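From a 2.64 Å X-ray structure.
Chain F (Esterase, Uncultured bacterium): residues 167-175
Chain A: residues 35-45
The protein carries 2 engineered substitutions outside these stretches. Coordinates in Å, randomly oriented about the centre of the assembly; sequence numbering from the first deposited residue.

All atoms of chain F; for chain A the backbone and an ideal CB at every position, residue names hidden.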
# COMPACT_ATOMS: atom_id res chain seq x y z
N ALA F 167 -10.84 -1.10 8.97
CA ALA F 167 -10.72 0.31 8.63
C ALA F 167 -11.25 0.60 7.22
O ALA F 167 -11.82 1.65 6.98
CB ALA F 167 -9.27 0.76 8.74
N HIS F 168 -11.04 -0.35 6.31
CA HIS F 168 -11.43 -0.18 4.91
C HIS F 168 -12.91 0.17 4.71
O HIS F 168 -13.24 1.06 3.93
CB HIS F 168 -11.09 -1.43 4.11
CG HIS F 168 -9.71 -1.43 3.54
ND1 HIS F 168 -9.25 -0.45 2.69
CD2 HIS F 168 -8.68 -2.29 3.70
CE1 HIS F 168 -8.00 -0.70 2.35
NE2 HIS F 168 -7.63 -1.82 2.95
N PHE F 169 -13.81 -0.53 5.41
CA PHE F 169 -15.24 -0.30 5.21
C PHE F 169 -15.80 0.74 6.18
O PHE F 169 -16.97 1.11 6.09
CB PHE F 169 -16.02 -1.61 5.35
CG PHE F 169 -16.12 -2.13 6.75
CD1 PHE F 169 -15.16 -2.99 7.26
CD2 PHE F 169 -17.19 -1.77 7.57
CE1 PHE F 169 -15.26 -3.47 8.55
CE2 PHE F 169 -17.28 -2.24 8.86
CZ PHE F 169 -16.32 -3.10 9.35
N SER F 170 -14.96 1.21 7.09
CA SER F 170 -15.39 2.21 8.07
C SER F 170 -15.05 3.62 7.60
O SER F 170 -15.52 4.60 8.18
CB SER F 170 -14.74 1.93 9.43
OG SER F 170 -15.18 0.69 9.95
N VAL F 171 -14.23 3.71 6.56
CA VAL F 171 -13.87 5.00 5.97
C VAL F 171 -14.59 5.18 4.64
O VAL F 171 -14.20 4.59 3.64
CB VAL F 171 -12.35 5.12 5.76
CG1 VAL F 171 -12.01 6.48 5.17
CG2 VAL F 171 -11.62 4.91 7.07
N PRO F 172 -15.64 6.01 4.64
CA PRO F 172 -16.51 6.24 3.47
C PRO F 172 -15.74 6.73 2.24
O PRO F 172 -16.18 6.49 1.12
CB PRO F 172 -17.48 7.32 3.96
CG PRO F 172 -17.48 7.18 5.45
CD PRO F 172 -16.07 6.81 5.80
N SER F 173 -14.62 7.40 2.46
CA SER F 173 -13.78 7.90 1.38
C SER F 173 -13.20 6.75 0.57
O SER F 173 -12.94 6.89 -0.63
CB SER F 173 -12.65 8.77 1.94
OG SER F 173 -13.12 9.58 3.00
N ASN F 174 -12.99 5.62 1.23
CA ASN F 174 -12.44 4.44 0.57
C ASN F 174 -13.54 3.49 0.11
O ASN F 174 -13.55 3.04 -1.03
CB ASN F 174 -11.48 3.71 1.51
CG ASN F 174 -11.11 2.33 1.01
OD1 ASN F 174 -10.29 2.18 0.10
ND2 ASN F 174 -11.72 1.30 1.60
N PHE F 175 -14.48 3.20 1.01
CA PHE F 175 -15.58 2.29 0.69
C PHE F 175 -16.88 2.74 1.34
O PHE F 175 -17.14 2.42 2.50
CB PHE F 175 -15.23 0.86 1.13
CG PHE F 175 -16.26 -0.15 0.73
CD1 PHE F 175 -16.45 -0.48 -0.60
CD2 PHE F 175 -17.04 -0.79 1.69
CE1 PHE F 175 -17.39 -1.42 -0.97
CE2 PHE F 175 -17.98 -1.72 1.32
CZ PHE F 175 -18.16 -2.04 -0.01
N UNK A 35 2.58 3.33 3.81
CA UNK A 35 1.73 3.72 4.93
C UNK A 35 0.40 2.96 4.96
O UNK A 35 -0.54 3.40 5.63
CB UNK A 35 1.46 5.22 4.87
N UNK A 36 0.33 1.83 4.25
CA UNK A 36 -0.92 1.09 4.08
C UNK A 36 -1.59 0.75 5.41
O UNK A 36 -2.81 0.86 5.54
CB UNK A 36 -0.66 -0.20 3.30
N UNK A 37 -0.80 0.34 6.39
CA UNK A 37 -1.37 -0.07 7.67
C UNK A 37 -1.69 1.10 8.58
O UNK A 37 -2.35 0.93 9.61
CB UNK A 37 -0.41 -1.02 8.39
N UNK A 38 -1.22 2.29 8.23
CA UNK A 38 -1.50 3.49 9.01
C UNK A 38 -2.64 4.30 8.40
O UNK A 38 -3.51 4.80 9.11
CB UNK A 38 -0.24 4.36 9.12
N UNK A 39 -2.61 4.40 7.08
CA UNK A 39 -3.48 5.29 6.32
C UNK A 39 -4.96 5.18 6.67
O UNK A 39 -5.62 6.19 6.94
CB UNK A 39 -3.30 5.01 4.83
N UNK A 40 -5.48 3.96 6.68
CA UNK A 40 -6.92 3.76 6.80
C UNK A 40 -7.45 3.65 8.24
O UNK A 40 -8.54 4.13 8.52
CB UNK A 40 -7.30 2.49 6.03
N UNK A 41 -6.69 3.00 9.15
CA UNK A 41 -7.15 3.09 10.55
C UNK A 41 -7.19 4.52 11.07
O UNK A 41 -8.11 4.88 11.80
CB UNK A 41 -6.24 2.25 11.45
N UNK A 42 -6.22 5.34 10.68
CA UNK A 42 -6.19 6.73 11.09
C UNK A 42 -7.15 7.58 10.27
O UNK A 42 -7.45 8.72 10.64
CB UNK A 42 -4.77 7.28 10.97
N UNK A 43 -7.64 7.03 9.17
CA UNK A 43 -8.64 7.71 8.35
C UNK A 43 -10.01 7.65 9.02
O UNK A 43 -10.93 8.36 8.63
CB UNK A 43 -8.70 7.09 6.95
N UNK A 44 -10.13 6.80 10.03
CA UNK A 44 -11.38 6.66 10.77
C UNK A 44 -11.58 7.82 11.74
O UNK A 44 -12.71 8.20 12.05
CB UNK A 44 -11.40 5.33 11.53
N UNK A 45 -10.47 8.37 12.23
CA UNK A 45 -10.52 9.42 13.23
C UNK A 45 -9.91 10.73 12.74
O UNK A 45 -10.12 11.78 13.34
CB UNK A 45 -9.80 8.96 14.50

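Position 35 lies far from chain F, with nothing of the other stretch within 5.5 Å of its ideal CB, so chain F places no demand on it. The residue is Trp A35, whose backbone O accepts bonds from the N atoms of positions 38 and 39.

At position 36 the CA-to-CB bond points sideways and its CB is likewise out of contact, so a short side chain would leave chain F untouched. The His F168 ring nevertheless presents NE2 in this direction, an atom that can donate or accept a hydrogen bond. To meet it, a polar tip must be carried well over 4 Å beyond CB, which suits a phenol or a long basic side chain such as lysine or arginine. The residue is Tyr A36. Its t rotamer (chi1 179°) carries the hydroxyl to the imidazole, and Tyr A36 OH and His F168 NE2 form a hydrogen bond of 2.6 Å. The hydroxyl lies at the edge of the imidazole, near its plane, as expected for a bond along the nitrogen lone-pair or N-H direction. The two rings meet rim to rim, with their planes at 43°.

Positions 37, 38 and 39 have helical backbone angles and CB atoms beyond reach of chain F, which therefore offers little guide to their identity. They are Phe A37, Gln A38 and Thr A39; Thr A39 OG1 donates to Trp A35 O at 2.7 Å.

Position 40 points toward chain F. Its ideal CB is 3.8 Å from Ala F167 CB and 5.1 Å from Val F171 CG2, while the His F168 ring and the Asn F174 side chain lie further along. An apolar side chain is favoured, and leucine, methionine or an aromatic residue could each use the space. The residue is Phe A40, which has the largest area covered by chain F in its stretch. Its CB packs on Ala F167 CB, and its ring, with chi1 at -58°, reaches both His F168 and Asn F174. His F168 CE1 sits over one face, 3.9 Å from Phe A40 CE2, and Asn F174 OD1 is 3.8 Å from Phe A40 CE1.

At position 41 CB points away, although the backbone runs close to Ala F167; phi of -61° would admit proline among many residues. Pro A41 begins a type I turn and places CD 3.8 Å from Ala F167 CB.

Position 42 also points away and is free of chain F; it is Phe A42.

Position 43 turns back toward chain F, its ideal CB already 3.6 Å from Val F171 CG2. A small apolar group is enough to make this contact, and Ala A43 does so, CB to Val F171 CG2 at 3.7 Å.

Position 44 points sideways, near Val F171 and Ser F170, so a flexible chain with an aliphatic stem and a polar end would fit, such as glutamine, glutamate or lysine. In Gln A44, CG lies 3.7 Å from Val F171 CG2, OE1 3.3 Å from Ala F167 CB, and NE2 3.5 Å from Ser F170 CB. These are packing contacts.

Position 45 is out of reach; Thr A45 ends the stretch.

Chain A 35-45: WYFQTFPFAQT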
# COMPACT_ATOMS: atom_id res chain seq x y z
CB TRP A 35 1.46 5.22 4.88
CG TRP A 35 2.70 6.06 4.98
CD1 TRP A 35 3.23 6.84 4.00
CD2 TRP A 35 3.56 6.18 6.11
NE1 TRP A 35 4.37 7.46 4.46
CE2 TRP A 35 4.60 7.06 5.76
CE3 TRP A 35 3.56 5.62 7.40
CZ2 TRP A 35 5.62 7.41 6.63
CZ3 TRP A 35 4.58 5.97 8.27
CH2 TRP A 35 5.60 6.86 7.88
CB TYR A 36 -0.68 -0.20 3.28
CG TYR A 36 -1.94 -1.03 3.09
CD1 TYR A 36 -2.96 -0.58 2.25
CD2 TYR A 36 -2.13 -2.22 3.76
CE1 TYR A 36 -4.12 -1.31 2.09
CE2 TYR A 36 -3.29 -2.96 3.60
CZ TYR A 36 -4.28 -2.50 2.76
OH TYR A 36 -5.44 -3.23 2.60
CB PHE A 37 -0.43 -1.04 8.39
CG PHE A 37 -0.24 -2.35 7.68
CD1 PHE A 37 -1.26 -3.28 7.62
CD2 PHE A 37 0.96 -2.64 7.06
CE1 PHE A 37 -1.08 -4.49 6.97
CE2 PHE A 37 1.15 -3.84 6.41
CZ PHE A 37 0.13 -4.77 6.36
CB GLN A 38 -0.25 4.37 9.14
CG GLN A 38 0.80 3.84 10.10
CD GLN A 38 1.58 2.66 9.53
OE1 GLN A 38 2.03 2.70 8.39
NE2 GLN A 38 1.73 1.62 10.34
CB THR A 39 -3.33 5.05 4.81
OG1 THR A 39 -1.97 5.31 4.42
CG2 THR A 39 -4.26 5.95 4.02
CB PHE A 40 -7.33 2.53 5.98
CG PHE A 40 -6.97 2.64 4.53
CD1 PHE A 40 -7.79 3.33 3.65
CD2 PHE A 40 -5.81 2.07 4.04
CE1 PHE A 40 -7.46 3.44 2.32
CE2 PHE A 40 -5.47 2.18 2.71
CZ PHE A 40 -6.30 2.87 1.84
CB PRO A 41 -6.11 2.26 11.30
CG PRO A 41 -5.66 1.26 10.31
CD PRO A 41 -5.64 1.98 8.99
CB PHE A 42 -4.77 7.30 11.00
CG PHE A 42 -3.88 6.87 12.12
CD1 PHE A 42 -3.91 7.52 13.34
CD2 PHE A 42 -3.00 5.80 11.97
CE1 PHE A 42 -3.10 7.13 14.38
CE2 PHE A 42 -2.19 5.40 13.00
CZ PHE A 42 -2.23 6.06 14.21
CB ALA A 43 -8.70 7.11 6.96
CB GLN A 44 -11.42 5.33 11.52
CG GLN A 44 -11.29 4.10 10.65
CD GLN A 44 -11.42 2.81 11.44
OE1 GLN A 44 -10.48 2.01 11.51
NE2 GLN A 44 -12.58 2.60 12.04
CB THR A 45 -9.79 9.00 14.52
OG1 THR A 45 -8.46 8.57 14.20
CG2 THR A 45 -10.53 7.87 15.20
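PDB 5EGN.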